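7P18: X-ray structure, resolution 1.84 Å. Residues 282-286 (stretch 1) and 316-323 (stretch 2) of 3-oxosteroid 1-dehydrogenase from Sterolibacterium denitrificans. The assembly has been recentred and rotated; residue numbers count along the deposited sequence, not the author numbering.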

ATOM      1  N   GLN A 282      11.013 -11.843  15.399  1.00 24.51           N
ATOM      2  CA  GLN A 282      11.961 -12.845  14.815  1.00 25.98           C
ATOM      3  C   GLN A 282      12.729 -12.202  13.640  1.00 26.19           C
ATOM      4  O   GLN A 282      13.934 -12.461  13.478  1.00 25.83           O
ATOM      5  CB  GLN A 282      11.178 -14.083  14.414  1.00 28.12           C
ATOM      6  CG  GLN A 282      12.068 -15.177  13.806  1.00 34.69           C
ATOM      7  CD  GLN A 282      11.314 -16.450  13.527  1.00 32.42           C
ATOM      8  OE1 GLN A 282      10.121 -16.558  13.767  1.00 35.58           O
ATOM      9  NE2 GLN A 282      11.998 -17.412  12.942  1.00 37.58           N
ATOM     10  N   TYR A 283      12.075 -11.399  12.807  1.00 23.88           N
ATOM     11  CA  TYR A 283      12.617 -11.080  11.462  1.00 23.01           C
ATOM     12  C   TYR A 283      12.940  -9.595  11.275  1.00 23.76           C
ATOM     13  O   TYR A 283      13.976  -9.300  10.624  1.00 22.07           O
ATOM     14  CB  TYR A 283      11.615 -11.539  10.411  1.00 23.05           C
ATOM     15  CG  TYR A 283      11.486 -13.037  10.271  1.00 23.27           C
ATOM     16  CD1 TYR A 283      12.553 -13.809   9.838  1.00 27.74           C
ATOM     17  CD2 TYR A 283      10.297 -13.678  10.551  1.00 24.57           C
ATOM     18  CE1 TYR A 283      12.419 -15.181   9.669  1.00 25.86           C
ATOM     19  CE2 TYR A 283      10.149 -15.052  10.406  1.00 26.72           C
ATOM     20  CZ  TYR A 283      11.220 -15.800   9.952  1.00 28.28           C
ATOM     21  OH  TYR A 283      11.084 -17.158   9.828  1.00 31.45           O
ATOM     22  N   LEU A 284      12.099  -8.693  11.780  1.00 23.73           N
ATOM     23  CA  LEU A 284      12.186  -7.229  11.491  1.00 23.51           C
ATOM     24  C   LEU A 284      13.125  -6.510  12.443  1.00 26.51           C
ATOM     25  O   LEU A 284      13.438  -6.994  13.536  1.00 25.66           O
ATOM     26  CB  LEU A 284      10.781  -6.638  11.571  1.00 22.16           C
ATOM     27  CG  LEU A 284       9.767  -7.173  10.565  1.00 22.20           C
ATOM     28  CD1 LEU A 284       8.440  -6.455  10.751  1.00 22.23           C
ATOM     29  CD2 LEU A 284      10.247  -7.040   9.113  1.00 23.07           C
ATOM     30  N   PRO A 285      13.647  -5.327  12.055  1.00 25.56           N
ATOM     31  CA  PRO A 285      14.456  -4.542  12.965  1.00 24.27           C
ATOM     32  C   PRO A 285      13.639  -4.103  14.182  1.00 24.83           C
ATOM     33  O   PRO A 285      12.451  -3.906  14.124  1.00 22.86           O
ATOM     34  CB  PRO A 285      14.997  -3.356  12.157  1.00 25.73           C
ATOM     35  CG  PRO A 285      14.042  -3.263  10.976  1.00 25.90           C
ATOM     36  CD  PRO A 285      13.582  -4.701  10.721  1.00 26.78           C
ATOM     37  N   LYS A 286      14.315  -4.091  15.338  1.00 26.27           N
ATOM     38  CA  LYS A 286      13.729  -3.570  16.595  1.00 24.30           C
ATOM     39  C   LYS A 286      14.072  -2.092  16.698  1.00 24.78           C
ATOM     40  O   LYS A 286      15.142  -1.674  16.270  1.00 26.26           O
ATOM     41  CB  LYS A 286      14.257  -4.369  17.801  1.00 27.68           C
ATOM     42  CG  LYS A 286      13.365  -5.525  18.205  1.00 28.01           C
ATOM     43  CD  LYS A 286      13.204  -6.613  17.166  1.00 26.82           C
ATOM     44  CE  LYS A 286      14.505  -7.285  16.790  1.00 28.66           C
ATOM     45  NZ  LYS A 286      14.256  -8.371  15.816  1.00 28.94           N
TER
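Stretch 2, residues 316-323: LMDWAWWV

Packing of residues 316-323 on the end of a helix and the loop that follows it, within one chain of 3-oxosteroid 1-dehydrogenase. In stretch 1, Gln282 and Tyr283 close a helix that begins earlier in the chain; Leu284 is the first residue to leave helical phi/psi (-87/158), and Pro285 and Lys286 carry on in extended conformation. Stretch 2 opens with a type I beta turn from Leu316 to Trp319, closed by a backbone hydrogen bond from Trp319 N to Leu316 O (3.0 Å), and passes at Ala320 into a strand that continues beyond Val323. Both stretches run in the same general direction. The CA traces come nearest where the turn meets the helix end: CA of Leu284 lies 4.4 Å from CA of Asp318. The contact buries 353 Å², both sides summed, and no hydrogen bond crosses it, so it rests on apolar packing and on carbon-oxygen contacts.

Tyr283 and Met317 cover the most surface, 77 and 76 Å², and their CA-to-CB bonds each point toward the opposing stretch. With all three chi angles near -60° (m, m, m), the Met317 side chain folds so that its methyl lies over one face of the tyrosine ring. CE of Met317 is 3.6 Å from the centroid of the Tyr283 ring and 13° off the ring normal, a CH-pi contact; its closest approach to a ring atom, CE of Met317 to CE2 of Tyr283, is also 3.6 Å. The sulfur stands farther back, SD of Met317 lying 5.0 Å from the centroid of the Tyr283 ring, so it is the methyl that meets the aromatic surface. Nearer the backbone, CB of Tyr283 lies 3.4 Å from O of Met317. The carbonyl of Tyr283 faces the next residue of the turn: CA of Asp318 is 3.2 Å from O of Tyr283, with an angle of 146° at the hydrogen, a CA-H...O contact where the two main chains run close together.

Leu284, buried and covered over 62 Å², is the third main element. Its CA-to-CB bond points sideways, but the m, t rotamer brings the end of the side chain nearer to stretch 2. There CD2 of Leu284 lies along the backbone of the turn, 3.4 Å from O of Met317 and 3.7 Å from O of Asp318, and reaches the start of the strand, 4.4 Å from CB of Ala320.

Pro285 extends the contact along the loop. Its CD lies 3.1 Å from O of Asp318, while its CG meets the indole of Trp322 obliquely, 3.8 Å from CZ2 of Trp322. The CA-to-CB bond of Trp322 also points sideways, yet the long side chain brings its end back to the proline. That of Trp319, by contrast, points away from stretch 1, and the residue is barely covered. Beyond Pro285 the contact ends: Lys286 instead turns back along its own stretch, its NZ donating a hydrogen bond to O of Leu284 at 2.8 Å.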

ATOM      1  N   LEU A 316      14.355 -11.557   2.141  1.00 21.48           N
ATOM      2  CA  LEU A 316      14.010 -10.152   2.450  1.00 22.05           C
ATOM      3  C   LEU A 316      13.160 -10.060   3.738  1.00 21.44           C
ATOM      4  O   LEU A 316      12.492  -9.050   3.918  1.00 22.99           O
ATOM      5  CB  LEU A 316      13.308  -9.561   1.222  1.00 23.32           C
ATOM      6  CG  LEU A 316      14.188  -9.487  -0.025  1.00 25.86           C
ATOM      7  CD1 LEU A 316      13.386  -9.072  -1.248  1.00 27.10           C
ATOM      8  CD2 LEU A 316      15.338  -8.540   0.237  1.00 26.72           C
ATOM      9  N   MET A 317      13.238 -11.033   4.652  1.00 23.47           N
ATOM     10  CA  MET A 317      12.272 -11.113   5.790  1.00 23.32           C
ATOM     11  C   MET A 317      12.514  -9.957   6.777  1.00 21.00           C
ATOM     12  O   MET A 317      11.619  -9.699   7.592  1.00 21.21           O
ATOM     13  CB  MET A 317      12.379 -12.466   6.470  1.00 25.04           C
ATOM     14  CG  MET A 317      11.866 -13.596   5.594  1.00 22.97           C
ATOM     15  SD  MET A 317      10.139 -13.593   5.356  1.00 24.49           S
ATOM     16  CE  MET A 317       9.578 -14.277   6.928  1.00 26.48           C
ATOM     17  N   ASP A 318      13.654  -9.303   6.686  1.00 20.88           N
ATOM     18  CA  ASP A 318      14.010  -8.168   7.580  1.00 25.41           C
ATOM     19  C   ASP A 318      13.402  -6.849   7.064  1.00 24.20           C
ATOM     20  O   ASP A 318      13.529  -5.843   7.788  1.00 24.50           O
ATOM     21  CB  ASP A 318      15.522  -8.119   7.814  1.00 23.65           C
ATOM     22  CG  ASP A 318      16.374  -7.979   6.566  1.00 26.46           C
ATOM     23  OD1 ASP A 318      15.978  -8.458   5.519  1.00 24.95           O
ATOM     24  OD2 ASP A 318      17.395  -7.346   6.653  1.00 29.28           O
ATOM     25  N   TRP A 319      12.715  -6.852   5.905  1.00 21.53           N
ATOM     26  CA  TRP A 319      12.145  -5.614   5.309  1.00 21.20           C
ATOM     27  C   TRP A 319      10.619  -5.588   5.433  1.00 21.22           C
ATOM     28  O   TRP A 319       9.943  -6.622   5.233  1.00 21.37           O
ATOM     29  CB  TRP A 319      12.587  -5.470   3.838  1.00 21.83           C
ATOM     30  CG  TRP A 319      13.928  -4.817   3.741  1.00 20.02           C
ATOM     31  CD1 TRP A 319      15.120  -5.375   4.059  1.00 21.61           C
ATOM     32  CD2 TRP A 319      14.209  -3.441   3.472  1.00 20.51           C
ATOM     33  NE1 TRP A 319      16.129  -4.479   3.939  1.00 22.26           N
ATOM     34  CE2 TRP A 319      15.605  -3.280   3.564  1.00 20.12           C
ATOM     35  CE3 TRP A 319      13.434  -2.345   3.081  1.00 21.10           C
ATOM     36  CZ2 TRP A 319      16.245  -2.070   3.331  1.00 20.86           C
ATOM     37  CZ3 TRP A 319      14.070  -1.150   2.833  1.00 21.47           C
ATOM     38  CH2 TRP A 319      15.445  -1.011   2.954  1.00 21.24           C
ATOM     39  N   ALA A 320      10.068  -4.405   5.698  1.00 22.80           N
ATOM     40  CA  ALA A 320       8.623  -4.157   5.614  1.00 21.66           C
ATOM     41  C   ALA A 320       8.409  -3.016   4.617  1.00 19.51           C
ATOM     42  O   ALA A 320       9.367  -2.239   4.333  1.00 20.39           O
ATOM     43  CB  ALA A 320       8.017  -3.843   6.972  1.00 21.84           C
ATOM     44  N   TRP A 321       7.186  -2.900   4.155  1.00 19.79           N
ATOM     45  CA  TRP A 321       6.759  -1.745   3.351  1.00 20.13           C
ATOM     46  C   TRP A 321       6.510  -0.590   4.339  1.00 20.37           C
ATOM     47  O   TRP A 321       5.351  -0.350   4.692  1.00 20.66           O
ATOM     48  CB  TRP A 321       5.542  -2.085   2.507  1.00 22.01           C
ATOM     49  CG  TRP A 321       5.669  -3.211   1.512  1.00 20.10           C
ATOM     50  CD1 TRP A 321       5.026  -4.407   1.555  1.00 20.93           C
ATOM     51  CD2 TRP A 321       6.285  -3.159   0.211  1.00 19.09           C
ATOM     52  NE1 TRP A 321       5.239  -5.126   0.399  1.00 19.59           N
ATOM     53  CE2 TRP A 321       6.052  -4.399  -0.419  1.00 19.19           C
ATOM     54  CE3 TRP A 321       7.081  -2.229  -0.435  1.00 20.69           C
ATOM     55  CZ2 TRP A 321       6.501  -4.671  -1.710  1.00 19.04           C
ATOM     56  CZ3 TRP A 321       7.546  -2.494  -1.702  1.00 21.09           C
ATOM     57  CH2 TRP A 321       7.258  -3.707  -2.327  1.00 19.52           C
ATOM     58  N   TRP A 322       7.572   0.056   4.796  1.00 22.03           N
ATOM     59  CA  TRP A 322       7.465   1.083   5.878  1.00 21.75           C
ATOM     60  C   TRP A 322       6.542   2.218   5.414  1.00 24.48           C
ATOM     61  O   TRP A 322       6.501   2.567   4.189  1.00 21.19           O
ATOM     62  CB  TRP A 322       8.819   1.647   6.312  1.00 20.81           C
ATOM     63  CG  TRP A 322       9.870   0.629   6.604  1.00 21.10           C
ATOM     64  CD1 TRP A 322      11.034   0.442   5.929  1.00 21.28           C
ATOM     65  CD2 TRP A 322       9.866  -0.323   7.696  1.00 20.59           C
ATOM     66  NE1 TRP A 322      11.747  -0.574   6.518  1.00 21.32           N
ATOM     67  CE2 TRP A 322      11.035  -1.091   7.563  1.00 20.59           C
ATOM     68  CE3 TRP A 322       8.973  -0.631   8.723  1.00 22.23           C
ATOM     69  CZ2 TRP A 322      11.364  -2.109   8.463  1.00 23.66           C
ATOM     70  CZ3 TRP A 322       9.264  -1.687   9.572  1.00 21.18           C
ATOM     71  CH2 TRP A 322      10.463  -2.394   9.457  1.00 21.58           C
ATOM     72  N   VAL A 323       5.799   2.786   6.357  1.00 20.83           N
ATOM     73  CA  VAL A 323       5.158   4.121   6.200  1.00 21.00           C
ATOM     74  C   VAL A 323       5.201   4.803   7.567  1.00 20.67           C
ATOM     75  O   VAL A 323       4.882   4.166   8.573  1.00 21.71           O
ATOM     76  CB  VAL A 323       3.742   4.022   5.609  1.00 20.82           C
ATOM     77  CG1 VAL A 323       2.711   3.349   6.503  1.00 23.91           C
ATOM     78  CG2 VAL A 323       3.210   5.364   5.134  1.00 23.31           C
TER